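Local coordinates for protein G/U mismatch-specific DNA glycosylase (Deinococcus radiodurans, PDB 2C2Q) that belongs to the uracil-DNA glycosylase superfamily, a family of single-domain alpha/beta proteins built round a central beta-sheet, at residues 105-110 / 128-133. The protein carries 1 engineered substitution. Residues are numbered along the deposited sequence; the frame is centred on the assembly and turned at random.
Sequences ELRRKV and ETLGVP
Arg107 reaches from helix 103-113 to the last turn of helix 123-130, where its NH2 donates a hydrogen bond to the backbone O of Thr129 (3.2 Å). The N-H...O angle of 164° makes this bond nearly straight. The acceptor lies at the edge of the guanidinium, close to its plane; seen from the carbonyl, the donor stands above the peptide plane and not on a lone pair. An extended chain from CG to NE gives arginine the span this requires, and NH2 ends 4.3 Å from Leu130 CD2, while NE passes 4.2 Å from Thr129 CG2. The preceding residue, Leu106, makes the apolar part of the contact: its CD2 lies against both branches of the threonine, 3.7 Å from Thr129 OG1 and 4.0 Å from Thr129 CG2, the two side chains crossing at about a right angle. A chi1 of 172° swings CG away from the backbone N and carries CD2 out toward the neighbouring helix. Threonine suits this buried place because OG1, bonded within its own helix to Gly125 O, can sit beside a hydrocarbon. Phe120, on strand 117-120 that links the two helices in the chain, touches both Leu106 and Thr129, so the pair rests on the central sheet; Trp148 packs on Arg107. Gly131 leaves the helix with positive phi, which glycine adopts easily, and Pro133, four residues beyond Thr129, has no amide N-H to offer. The cationic donor takes that place and would probably offset the helix dipole's negative end: a charged bond on the more exposed side of a buried pair.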
loop_
_atom_site.group_PDB
_atom_site.type_symbol
_atom_site.label_atom_id
_atom_site.label_comp_id
_atom_site.label_asym_id
_atom_site.label_seq_id
_atom_site.Cartn_x
_atom_site.Cartn_y
_atom_site.Cartn_z
ATOM N N GLU A 105 11.608 3.065 8.309
ATOM C CA GLU A 105 12.075 2.616 6.987
ATOM C C GLU A 105 11.109 2.987 5.868
ATOM O O GLU A 105 11.540 3.344 4.775
ATOM C CB GLU A 105 12.352 1.113 6.995
ATOM C CG GLU A 105 13.567 0.724 7.832
ATOM C CD GLU A 105 13.927 -0.730 7.724
ATOM O OE1 GLU A 105 13.017 -1.598 7.642
ATOM O OE2 GLU A 105 15.143 -1.012 7.725
ATOM N N LEU A 106 9.804 2.922 6.137
ATOM C CA LEU A 106 8.809 3.358 5.152
ATOM C C LEU A 106 9.037 4.847 4.844
ATOM O O LEU A 106 9.066 5.246 3.706
ATOM C CB LEU A 106 7.380 3.164 5.694
ATOM C CG LEU A 106 6.211 3.725 4.884
ATOM C CD1 LEU A 106 6.242 3.198 3.439
ATOM C CD2 LEU A 106 4.912 3.334 5.624
ATOM N N ARG A 107 9.160 5.645 5.899
ATOM C CA ARG A 107 9.276 7.092 5.706
ATOM C C ARG A 107 10.507 7.436 4.909
ATOM O O ARG A 107 10.433 8.279 4.032
ATOM C CB ARG A 107 9.255 7.776 7.048
ATOM C CG ARG A 107 7.834 8.023 7.589
ATOM C CD ARG A 107 7.869 8.593 9.042
ATOM N NE ARG A 107 6.545 8.748 9.670
ATOM C CZ ARG A 107 5.713 9.768 9.478
ATOM N NH1 ARG A 107 6.027 10.766 8.641
ATOM N NH2 ARG A 107 4.532 9.787 10.109
ATOM N N ARG A 108 11.615 6.750 5.155
ATOM C CA ARG A 108 12.840 6.959 4.350
ATOM C C ARG A 108 12.657 6.644 2.868
ATOM O O ARG A 108 13.149 7.359 2.008
ATOM C CB ARG A 108 13.999 6.149 4.888
ATOM C CG ARG A 108 14.466 6.642 6.236
ATOM C CD ARG A 108 15.353 5.636 7.029
ATOM N NE ARG A 108 16.514 5.139 6.293
ATOM C CZ ARG A 108 16.777 3.848 6.075
ATOM N NH1 ARG A 108 15.944 2.912 6.545
ATOM N NH2 ARG A 108 17.868 3.487 5.386
ATOM N N LYS A 109 11.932 5.560 2.577
ATOM C CA LYS A 109 11.605 5.229 1.227
ATOM C C LYS A 109 10.726 6.323 0.564
ATOM O O LYS A 109 10.878 6.610 -0.588
ATOM C CB LYS A 109 10.910 3.856 1.184
ATOM C CG LYS A 109 11.835 2.692 1.576
ATOM C CD LYS A 109 11.001 1.423 1.866
ATOM C CE LYS A 109 11.838 0.414 2.546
ATOM N NZ LYS A 109 11.025 -0.824 2.944
ATOM N N VAL A 110 9.724 6.823 1.284
ATOM C CA VAL A 110 8.813 7.786 0.716
ATOM C C VAL A 110 9.584 9.072 0.355
ATOM O O VAL A 110 9.325 9.675 -0.672
ATOM C CB VAL A 110 7.674 8.082 1.669
ATOM C CG1 VAL A 110 6.813 9.219 1.144
ATOM C CG2 VAL A 110 6.791 6.831 1.808
ATOM N N GLU A 128 -0.051 2.554 12.637
ATOM C CA GLU A 128 1.350 2.275 13.034
ATOM C C GLU A 128 2.293 3.383 12.538
ATOM O O GLU A 128 3.263 3.692 13.216
ATOM C CB GLU A 128 1.830 0.920 12.526
ATOM C CG GLU A 128 1.176 -0.289 13.207
ATOM C CD GLU A 128 1.490 -0.451 14.712
ATOM O OE1 GLU A 128 2.486 0.123 15.187
ATOM O OE2 GLU A 128 0.737 -1.195 15.424
ATOM N N THR A 129 1.994 3.968 11.380
ATOM C CA THR A 129 2.830 5.011 10.747
ATOM C C THR A 129 2.558 6.422 11.263
ATOM O O THR A 129 3.505 7.159 11.565
ATOM C CB THR A 129 2.662 4.946 9.207
ATOM O OG1 THR A 129 3.025 3.628 8.771
ATOM C CG2 THR A 129 3.642 5.936 8.444
ATOM N N LEU A 130 1.286 6.779 11.376
ATOM C CA LEU A 130 0.873 8.154 11.657
ATOM C C LEU A 130 0.778 8.429 13.155
ATOM O O LEU A 130 0.687 9.596 13.559
ATOM C CB LEU A 130 -0.452 8.501 10.945
ATOM C CG LEU A 130 -0.492 8.400 9.414
ATOM C CD1 LEU A 130 -1.919 8.541 8.856
ATOM C CD2 LEU A 130 0.447 9.413 8.756
ATOM N N GLY A 131 0.813 7.367 13.967
ATOM C CA GLY A 131 0.732 7.474 15.427
ATOM C C GLY A 131 -0.652 7.867 15.948
ATOM O O GLY A 131 -0.783 8.340 17.083
ATOM N N VAL A 132 -1.679 7.705 15.121
ATOM C CA VAL A 132 -3.043 7.971 15.541
ATOM C C VAL A 132 -3.825 6.641 15.568
ATOM O O VAL A 132 -3.703 5.829 14.641
ATOM C CB VAL A 132 -3.721 9.049 14.655
ATOM C CG1 VAL A 132 -2.972 10.384 14.767
ATOM C CG2 VAL A 132 -3.780 8.632 13.200
ATOM N N PRO A 133 -4.592 6.395 16.638
ATOM C CA PRO A 133 -5.412 5.188 16.730
ATOM C C PRO A 133 -6.340 5.062 15.531
ATOM O O PRO A 133 -6.824 6.084 14.994
ATOM C CB PRO A 133 -6.231 5.405 18.026
ATOM C CG PRO A 133 -6.105 6.856 18.325
ATOM C CD PRO A 133 -4.717 7.233 17.850
#